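Local coordinates for protein transcriptional regulator, marR family, putative (Sulfolobus solfataricus, PDB 3F3X) that probably acts as a DNA-binding transcription factor of the MarR family, working as a dimer of winged helix-turn-helix subunits, at residues A[31-36]-A[108-113]; A[36-41]-A[60-65]; A[40-45]-A[69-74]. All blocks are in the same frame, centred on the assembly; numbering follows the deposited sequence.

Interaction 1. Residues A[31-36]-A[108-113]; sequences KLMNLS and NEVLRN
At the C-terminal end of the long helix 3-33, Leu32 and Met33 lean against Val110 on the flank of helix 98-118. The contact is small and purely apolar, and Val110 is the one residue of 108-113 that touches 31-36, offering one methyl to each partner. Leu32 brings CD1 to within 4.3 Å of CG1 of Val110. Met33 comes alongside with its sulfur, SD lying 4.2 Å from CG2 of the same valine. The Met33 chain is extended as far as SD (chi2 177°), and the turn at chi3 (78°) then carries CE off from Val110, while the side chain also packs on Val103, Glu106 and Ala107. In MarR proteins the N- and C-terminal helices together build the dimerisation domain, and here helix 98-118 also reaches the second subunit, where Leu111 packs on Leu8 of that chain. Asn34 leaves the helical path with positive phi, and the chain turns toward Ser36, the N-cap of the next helix. On helix 98-118 itself, Glu109 and Arg112 stand one turn apart and form a salt bridge, OE1 of the glutamate lying 2.6 Å from NH2 of the arginine; the same NH2 gives Asn113 OD1 a weak hydrogen bond.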
loop_
_atom_site.group_PDB
_atom_site.type_symbol
_atom_site.label_atom_id
_atom_site.label_comp_id
_atom_site.label_asym_id
_atom_site.label_seq_id
_atom_site.Cartn_x
_atom_site.Cartn_y
_atom_site.Cartn_z
ATOM N N LYS A 31 16.956 0.432 9.845
ATOM C CA LYS A 31 18.268 0.959 10.204
ATOM C C LYS A 31 18.443 1.277 11.683
ATOM O O LYS A 31 19.519 1.070 12.239
ATOM C CB LYS A 31 18.571 2.176 9.330
ATOM C CG LYS A 31 18.726 1.770 7.878
ATOM C CD LYS A 31 18.984 2.936 6.975
ATOM C CE LYS A 31 19.389 2.434 5.607
ATOM N NZ LYS A 31 19.572 3.553 4.653
ATOM N N LEU A 32 17.381 1.742 12.332
ATOM C CA LEU A 32 17.459 2.085 13.753
ATOM C C LEU A 32 17.193 0.924 14.710
ATOM O O LEU A 32 17.780 0.850 15.797
ATOM C CB LEU A 32 16.472 3.218 14.073
ATOM C CG LEU A 32 16.698 4.541 13.333
ATOM C CD1 LEU A 32 15.625 5.535 13.714
ATOM C CD2 LEU A 32 18.069 5.091 13.674
ATOM N N MET A 33 16.321 0.006 14.302
ATOM C CA MET A 33 15.957 -1.098 15.184
ATOM C C MET A 33 15.994 -2.502 14.591
ATOM O O MET A 33 15.704 -3.475 15.288
ATOM C CB MET A 33 14.561 -0.831 15.751
ATOM C CG MET A 33 14.420 0.533 16.409
ATOM S SD MET A 33 12.754 0.870 17.000
ATOM C CE MET A 33 12.755 -0.095 18.527
ATOM N N ASN A 34 16.352 -2.606 13.317
ATOM C CA ASN A 34 16.407 -3.891 12.636
ATOM C C ASN A 34 15.021 -4.529 12.689
ATOM O O ASN A 34 14.876 -5.737 12.889
ATOM C CB ASN A 34 17.455 -4.798 13.294
ATOM C CG ASN A 34 17.663 -6.090 12.537
ATOM O OD1 ASN A 34 17.704 -6.102 11.306
ATOM N ND2 ASN A 34 17.812 -7.191 13.270
ATOM N N LEU A 35 14.004 -3.689 12.522
ATOM C CA LEU A 35 12.613 -4.128 12.518
ATOM C C LEU A 35 11.961 -3.641 11.240
ATOM O O LEU A 35 12.464 -2.729 10.587
ATOM C CB LEU A 35 11.839 -3.541 13.704
ATOM C CG LEU A 35 12.196 -3.973 15.126
ATOM C CD1 LEU A 35 11.290 -3.232 16.111
ATOM C CD2 LEU A 35 12.033 -5.487 15.268
ATOM N N SER A 36 10.836 -4.255 10.891
ATOM C CA SER A 36 10.086 -3.859 9.711
ATOM C C SER A 36 8.776 -3.254 10.199
ATOM O O SER A 36 8.469 -3.292 11.392
ATOM C CB SER A 36 9.787 -5.069 8.829
ATOM O OG SER A 36 8.841 -5.927 9.447
ATOM N N ASN A 108 7.096 2.619 18.289
ATOM C CA ASN A 108 5.949 3.520 18.225
ATOM C C ASN A 108 6.440 4.963 18.185
ATOM O O ASN A 108 5.944 5.775 17.404
ATOM C CB ASN A 108 5.040 3.324 19.443
ATOM C CG ASN A 108 3.919 4.349 19.505
ATOM O OD1 ASN A 108 3.884 5.199 20.398
ATOM N ND2 ASN A 108 3.001 4.278 18.553
ATOM N N GLU A 109 7.416 5.276 19.031
ATOM C CA GLU A 109 7.975 6.623 19.083
ATOM C C GLU A 109 8.600 7.004 17.740
ATOM O O GLU A 109 8.393 8.111 17.244
ATOM C CB GLU A 109 9.046 6.713 20.170
ATOM C CG GLU A 109 9.440 8.138 20.505
ATOM C CD GLU A 109 8.614 8.713 21.638
ATOM O OE1 GLU A 109 7.397 8.430 21.704
ATOM O OE2 GLU A 109 9.186 9.456 22.462
ATOM N N VAL A 110 9.379 6.087 17.171
ATOM C CA VAL A 110 10.036 6.318 15.888
ATOM C C VAL A 110 9.020 6.598 14.777
ATOM O O VAL A 110 9.144 7.583 14.050
ATOM C CB VAL A 110 10.908 5.098 15.470
ATOM C CG1 VAL A 110 11.335 5.229 14.015
ATOM C CG2 VAL A 110 12.134 5.001 16.363
ATOM N N LEU A 111 8.016 5.734 14.650
ATOM C CA LEU A 111 7.004 5.904 13.610
ATOM C C LEU A 111 6.104 7.117 13.815
ATOM O O LEU A 111 5.780 7.823 12.855
ATOM C CB LEU A 111 6.140 4.644 13.498
ATOM C CG LEU A 111 6.871 3.409 12.972
ATOM C CD1 LEU A 111 5.887 2.245 12.831
ATOM C CD2 LEU A 111 7.512 3.736 11.623
ATOM N N ARG A 112 5.703 7.354 15.062
ATOM C CA ARG A 112 4.832 8.477 15.402
ATOM C C ARG A 112 5.488 9.821 15.066
ATOM O O ARG A 112 4.854 10.709 14.488
ATOM C CB ARG A 112 4.496 8.437 16.891
ATOM C CG ARG A 112 3.348 9.338 17.320
ATOM C CD ARG A 112 3.337 9.462 18.836
ATOM N NE ARG A 112 4.558 10.119 19.299
ATOM C CZ ARG A 112 5.085 9.971 20.510
ATOM N NH1 ARG A 112 4.502 9.182 21.404
ATOM N NH2 ARG A 112 6.205 10.611 20.822
ATOM N N ASN A 113 6.754 9.972 15.446
ATOM C CA ASN A 113 7.481 11.210 15.177
ATOM C C ASN A 113 7.705 11.388 13.679
ATOM O O ASN A 113 7.573 12.494 13.152
ATOM C CB ASN A 113 8.834 11.221 15.904
ATOM C CG ASN A 113 8.685 11.314 17.414
ATOM O OD1 ASN A 113 7.701 11.850 17.912
ATOM N ND2 ASN A 113 9.669 10.803 18.147
#

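Interaction 2. Residues A[36-41]-A[60-65]; sequences SYLDFS and YFVTQS. With SO4 (sulfate ion), chain B.
Ser41 presses its CB onto one face of the Tyr60 ring, a CH-pi contact in which the carbon sits 3.5 Å from the ring centroid and only 14° off the normal. The ring turns this face to Ser41 with its CG beside the backbone N of Tyr60 (chi1 -63°). Apolar packing continues along the same helix face. Leu38, with CG anti to its nitrogen (chi1 -178°), reaches across with CD1 to touch both CB of Tyr60, at 4.4 Å, and CG1 of Val62, at 4.3 Å. Of the polar contacts, Tyr60 OH donates to sulfate O2 over 2.6 Å, and the anion meets the ring at its edge. Ser41 O is also near that hydroxyl, though the two are not hydrogen-bonded. Each helix start has side-chain bonds of its own. Ser36 and Asp39 form a capping box: Asp39 N gives to Ser36 OG over 3.1 Å, and Ser36 N returns a bond to Asp39 OD1, met from above the carboxylate plane. Thr63, the N-cap of the following helix, shares a hydrogen bond with Ser65 through OG1 and OG. Between helices 53-60 and 64-76 the chain turns through Phe61, with positive phi, and Val62, the tight link of a helix-turn-helix, which helix 37-48 backs here as in other winged helix proteins of the MarR family.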
loop_
_atom_site.group_PDB
_atom_site.type_symbol
_atom_site.label_atom_id
_atom_site.label_comp_id
_atom_site.label_asym_id
_atom_site.label_seq_id
_atom_site.Cartn_x
_atom_site.Cartn_y
_atom_site.Cartn_z
ATOM N N SER A 36 10.836 -4.255 10.891
ATOM C CA SER A 36 10.086 -3.859 9.711
ATOM C C SER A 36 8.776 -3.254 10.199
ATOM O O SER A 36 8.469 -3.292 11.392
ATOM C CB SER A 36 9.787 -5.069 8.829
ATOM O OG SER A 36 8.841 -5.927 9.447
ATOM N N TYR A 37 8.003 -2.698 9.278
ATOM C CA TYR A 37 6.723 -2.107 9.633
ATOM C C TYR A 37 5.762 -3.200 10.090
ATOM O O TYR A 37 4.969 -2.996 11.008
ATOM C CB TYR A 37 6.136 -1.373 8.435
ATOM C CG TYR A 37 4.835 -0.661 8.721
ATOM C CD1 TYR A 37 4.693 0.158 9.841
ATOM C CD2 TYR A 37 3.769 -0.749 7.831
ATOM C CE1 TYR A 37 3.520 0.880 10.064
ATOM C CE2 TYR A 37 2.594 -0.032 8.042
ATOM C CZ TYR A 37 2.480 0.783 9.155
ATOM O OH TYR A 37 1.331 1.526 9.322
ATOM N N LEU A 38 5.835 -4.360 9.444
ATOM C CA LEU A 38 4.967 -5.475 9.810
ATOM C C LEU A 38 5.325 -5.942 11.216
ATOM O O LEU A 38 4.452 -6.357 11.978
ATOM C CB LEU A 38 5.126 -6.638 8.826
ATOM C CG LEU A 38 4.223 -7.846 9.108
ATOM C CD1 LEU A 38 2.768 -7.410 9.079
ATOM C CD2 LEU A 38 4.470 -8.937 8.069
ATOM N N ASP A 39 6.615 -5.882 11.547
ATOM C CA ASP A 39 7.088 -6.274 12.874
ATOM C C ASP A 39 6.397 -5.379 13.897
ATOM O O ASP A 39 5.917 -5.849 14.933
ATOM C CB ASP A 39 8.600 -6.073 13.001
ATOM C CG ASP A 39 9.409 -7.115 12.250
ATOM O OD1 ASP A 39 10.614 -6.856 12.038
ATOM O OD2 ASP A 39 8.864 -8.185 11.890
ATOM N N PHE A 40 6.368 -4.083 13.605
ATOM C CA PHE A 40 5.727 -3.122 14.489
ATOM C C PHE A 40 4.248 -3.466 14.679
ATOM O O PHE A 40 3.735 -3.441 15.797
ATOM C CB PHE A 40 5.841 -1.709 13.917
ATOM C CG PHE A 40 4.824 -0.753 14.469
ATOM C CD1 PHE A 40 4.936 -0.257 15.769
ATOM C CD2 PHE A 40 3.729 -0.374 13.699
ATOM C CE1 PHE A 40 3.965 0.606 16.287
ATOM C CE2 PHE A 40 2.760 0.483 14.206
ATOM C CZ PHE A 40 2.873 0.975 15.501
ATOM N N SER A 41 3.565 -3.772 13.580
ATOM C CA SER A 41 2.144 -4.112 13.639
ATOM C C SER A 41 1.874 -5.336 14.515
ATOM O O SER A 41 0.927 -5.351 15.309
ATOM C CB SER A 41 1.604 -4.367 12.231
ATOM O OG SER A 41 1.667 -3.191 11.445
ATOM N N TYR A 60 -3.942 -7.437 9.394
ATOM C CA TYR A 60 -3.008 -6.662 8.589
ATOM C C TYR A 60 -2.990 -6.960 7.098
ATOM O O TYR A 60 -2.155 -6.439 6.362
ATOM C CB TYR A 60 -1.611 -6.789 9.192
ATOM C CG TYR A 60 -1.583 -6.202 10.588
ATOM C CD1 TYR A 60 -1.496 -7.022 11.718
ATOM C CD2 TYR A 60 -1.763 -4.833 10.779
ATOM C CE1 TYR A 60 -1.602 -6.486 13.007
ATOM C CE2 TYR A 60 -1.873 -4.285 12.058
ATOM C CZ TYR A 60 -1.793 -5.118 13.170
ATOM O OH TYR A 60 -1.922 -4.573 14.430
ATOM N N PHE A 61 -3.934 -7.782 6.656
ATOM C CA PHE A 61 -4.046 -8.141 5.249
ATOM C C PHE A 61 -2.767 -8.664 4.607
ATOM O O PHE A 61 -2.381 -8.227 3.523
ATOM C CB PHE A 61 -4.571 -6.953 4.439
ATOM C CG PHE A 61 -5.989 -6.573 4.767
ATOM C CD1 PHE A 61 -6.294 -5.908 5.950
ATOM C CD2 PHE A 61 -7.026 -6.885 3.890
ATOM C CE1 PHE A 61 -7.608 -5.559 6.259
ATOM C CE2 PHE A 61 -8.349 -6.540 4.190
ATOM C CZ PHE A 61 -8.638 -5.875 5.375
ATOM N N VAL A 62 -2.106 -9.596 5.279
ATOM C CA VAL A 62 -0.903 -10.206 4.739
ATOM C C VAL A 62 -1.140 -11.710 4.800
ATOM O O VAL A 62 -2.021 -12.178 5.523
ATOM C CB VAL A 62 0.358 -9.839 5.561
ATOM C CG1 VAL A 62 0.658 -8.353 5.426
ATOM C CG2 VAL A 62 0.150 -10.203 7.012
ATOM N N THR A 63 -0.369 -12.464 4.032
ATOM C CA THR A 63 -0.515 -13.912 4.013
ATOM C C THR A 63 -0.026 -14.505 5.331
ATOM O O THR A 63 0.759 -13.879 6.049
ATOM C CB THR A 63 0.311 -14.516 2.871
ATOM O OG1 THR A 63 1.699 -14.250 3.100
ATOM C CG2 THR A 63 -0.095 -13.896 1.536
ATOM N N GLN A 64 -0.494 -15.705 5.658
ATOM C CA GLN A 64 -0.058 -16.351 6.884
ATOM C C GLN A 64 1.431 -16.635 6.765
ATOM O O GLN A 64 2.146 -16.691 7.765
ATOM C CB GLN A 64 -0.829 -17.653 7.126
ATOM C CG GLN A 64 -2.152 -17.453 7.861
ATOM C CD GLN A 64 -2.852 -18.764 8.181
ATOM O OE1 GLN A 64 -3.337 -19.458 7.286
ATOM N NE2 GLN A 64 -2.900 -19.112 9.463
ATOM N N SER A 65 1.893 -16.811 5.530
ATOM C CA SER A 65 3.306 -17.073 5.289
ATOM C C SER A 65 4.099 -15.828 5.678
ATOM O O SER A 65 5.172 -15.926 6.267
ATOM C CB SER A 65 3.543 -17.403 3.811
ATOM O OG SER A 65 3.221 -16.295 2.991
HETATM S S SO4 B . -3.576 -1.363 13.811
HETATM O O1 SO4 B . -2.909 -0.766 12.637
HETATM O O2 SO4 B . -2.577 -2.030 14.658
HETATM O O3 SO4 B . -4.576 -2.353 13.360
HETATM O O4 SO4 B . -4.234 -0.293 14.580
#

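Interaction 3. Residues A[40-45]-A[69-74]; sequences FSILKA and AAVDKL. With SO4 (sulfate ion), chain B.
Within residues 40-45 Ile42 makes the direct contacts with 69-74, touching Ala70, Val71 and Leu74 where the two short segments cross at -76° with their axes 10.8 Å apart. The contact begins at the branch point: CB of Ile42 lies 4.0 Å from CD1 of Leu74. The CG2 methyl, anti to the backbone N, comes closer to that same leucine methyl, at 3.8 Å, and the two side chains cross obliquely. The other branch starts with CG1 beside the backbone N (chi1 -68°) and runs out extended (chi2 174°), which carries CD1 to the far helix. There the tip ends on the Ala70 methyl, CD1 to CB 3.6 Å, and CG2 of Val71 stands at 4.2 Å. Ile42 CD1 also lies 4.1 Å from CD1 of Leu74, whose methyl thus meets both branches. Lys44 points elsewhere, its fully extended chain running alongside the sulfate until NZ donates to O4 over 2.8 Å. Tyr60, Arg59 and, from the second subunit, Lys16 and Gln9 complete the grip on this anion, which probably came from the crystallisation liquor. Putting a methionine in place of Lys44 would probably leave sulfate O4 without this donor and the anion with less positive charge around it. Helix 64-76 is probably the recognition helix, as in other MarR-type winged helix-turn-helix proteins, and Ile42, with Leu38 and Asp39 a turn earlier, packs it against helix 37-48. Leu43 packs on Leu104 of helix 98-118 and on Val80 of strand 80-85, Leu74 also reaches Val80, and Asp72 makes a salt bridge to Arg82 of that strand, so that the crossing is joined both to the dimerisation helices and to the wing.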
loop_
_atom_site.group_PDB
_atom_site.type_symbol
_atom_site.label_atom_id
_atom_site.label_comp_id
_atom_site.label_asym_id
_atom_site.label_seq_id
_atom_site.Cartn_x
_atom_site.Cartn_y
_atom_site.Cartn_z
ATOM N N PHE A 40 6.368 -4.083 13.605
ATOM C CA PHE A 40 5.727 -3.122 14.489
ATOM C C PHE A 40 4.248 -3.466 14.679
ATOM O O PHE A 40 3.735 -3.441 15.797
ATOM C CB PHE A 40 5.841 -1.709 13.917
ATOM C CG PHE A 40 4.824 -0.753 14.469
ATOM C CD1 PHE A 40 4.936 -0.257 15.769
ATOM C CD2 PHE A 40 3.729 -0.374 13.699
ATOM C CE1 PHE A 40 3.965 0.606 16.287
ATOM C CE2 PHE A 40 2.760 0.483 14.206
ATOM C CZ PHE A 40 2.873 0.975 15.501
ATOM N N SER A 41 3.565 -3.772 13.580
ATOM C CA SER A 41 2.144 -4.112 13.639
ATOM C C SER A 41 1.874 -5.336 14.515
ATOM O O SER A 41 0.927 -5.351 15.309
ATOM C CB SER A 41 1.604 -4.367 12.231
ATOM O OG SER A 41 1.667 -3.191 11.445
ATOM N N ILE A 42 2.701 -6.365 14.363
ATOM C CA ILE A 42 2.538 -7.582 15.146
ATOM C C ILE A 42 2.740 -7.277 16.625
ATOM O O ILE A 42 1.975 -7.744 17.474
ATOM C CB ILE A 42 3.529 -8.679 14.680
ATOM C CG1 ILE A 42 3.146 -9.136 13.266
ATOM C CG2 ILE A 42 3.525 -9.863 15.659
ATOM C CD1 ILE A 42 4.132 -10.105 12.643
ATOM N N LEU A 43 3.764 -6.490 16.937
ATOM C CA LEU A 43 4.013 -6.130 18.325
ATOM C C LEU A 43 2.828 -5.340 18.884
ATOM O O LEU A 43 2.393 -5.583 20.003
ATOM C CB LEU A 43 5.302 -5.308 18.451
ATOM C CG LEU A 43 6.589 -6.097 18.173
ATOM C CD1 LEU A 43 7.803 -5.176 18.253
ATOM C CD2 LEU A 43 6.730 -7.223 19.189
ATOM N N LYS A 44 2.293 -4.405 18.106
ATOM C CA LYS A 44 1.163 -3.620 18.596
ATOM C C LYS A 44 -0.055 -4.494 18.905
ATOM O O LYS A 44 -0.642 -4.396 19.985
ATOM C CB LYS A 44 0.767 -2.546 17.584
ATOM C CG LYS A 44 -0.424 -1.698 18.046
ATOM C CD LYS A 44 -0.831 -0.676 16.998
ATOM C CE LYS A 44 -2.033 0.138 17.463
ATOM N NZ LYS A 44 -2.528 1.039 16.378
ATOM N N ALA A 45 -0.431 -5.352 17.961
ATOM C CA ALA A 45 -1.593 -6.220 18.147
ATOM C C ALA A 45 -1.440 -7.186 19.331
ATOM O O ALA A 45 -2.388 -7.393 20.099
ATOM C CB ALA A 45 -1.860 -7.005 16.869
ATOM N N ALA A 69 6.819 -15.729 8.714
ATOM C CA ALA A 69 8.189 -15.294 8.472
ATOM C C ALA A 69 8.565 -14.191 9.457
ATOM O O ALA A 69 9.653 -14.214 10.029
ATOM C CB ALA A 69 8.339 -14.789 7.038
ATOM N N ALA A 70 7.661 -13.235 9.652
ATOM C CA ALA A 70 7.903 -12.124 10.572
ATOM C C ALA A 70 8.037 -12.623 12.008
ATOM O O ALA A 70 8.963 -12.238 12.719
ATOM C CB ALA A 70 6.769 -11.103 10.474
ATOM N N VAL A 71 7.113 -13.483 12.431
ATOM C CA VAL A 71 7.138 -14.032 13.784
ATOM C C VAL A 71 8.401 -14.855 14.030
ATOM O O VAL A 71 8.950 -14.845 15.134
ATOM C CB VAL A 71 5.881 -14.903 14.051
ATOM C CG1 VAL A 71 5.987 -15.593 15.407
ATOM C CG2 VAL A 71 4.632 -14.025 13.999
ATOM N N ASP A 72 8.875 -15.564 13.007
ATOM C CA ASP A 72 10.089 -16.355 13.172
ATOM C C ASP A 72 11.228 -15.458 13.652
ATOM O O ASP A 72 11.963 -15.815 14.572
ATOM C CB ASP A 72 10.514 -17.019 11.856
ATOM C CG ASP A 72 9.598 -18.158 11.443
ATOM O OD1 ASP A 72 8.997 -18.812 12.324
ATOM O OD2 ASP A 72 9.500 -18.408 10.223
ATOM N N LYS A 73 11.374 -14.291 13.030
ATOM C CA LYS A 73 12.440 -13.373 13.412
ATOM C C LYS A 73 12.172 -12.735 14.766
ATOM O O LYS A 73 13.068 -12.648 15.607
ATOM C CB LYS A 73 12.625 -12.295 12.345
ATOM C CG LYS A 73 13.980 -12.367 11.658
ATOM C CD LYS A 73 13.998 -11.619 10.336
ATOM C CE LYS A 73 15.313 -11.856 9.604
ATOM N NZ LYS A 73 15.308 -11.288 8.226
ATOM N N LEU A 74 10.934 -12.300 14.980
ATOM C CA LEU A 74 10.566 -11.689 16.250
ATOM C C LEU A 74 10.796 -12.645 17.415
ATOM O O LEU A 74 11.297 -12.242 18.465
ATOM C CB LEU A 74 9.100 -11.252 16.222
ATOM C CG LEU A 74 8.790 -10.052 15.324
ATOM C CD1 LEU A 74 7.292 -9.855 15.239
ATOM C CD2 LEU A 74 9.462 -8.796 15.880
HETATM S S SO4 B . -3.576 -1.363 13.811
HETATM O O1 SO4 B . -2.909 -0.766 12.637
HETATM O O2 SO4 B . -2.577 -2.030 14.658
HETATM O O3 SO4 B . -4.576 -2.353 13.360
HETATM O O4 SO4 B . -4.234 -0.293 14.580
#

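Overall arrangement
Interactions 2 and 3 share Phe40 and Ser41 and start from the same turns of helix 37-48, with centres about 7 Å apart; both also reach the same sulfate, through Tyr60 and Lys44 respectively. Interaction 3 is the buried one, and its helix-to-helix contact is purely aliphatic, whereas interaction 2 is partly buried and adds the face of an aromatic ring to its apolar packing. Interaction 1 lies at the surface, a thin apolar touch between helices 3-33 and 98-118, and encloses the other two along the chain. The contacts are linked through side chains: Leu111 packs on Phe40 and Tyr37, and Leu35 meets Leu74, tying the dimerisation helices to the DNA-binding part.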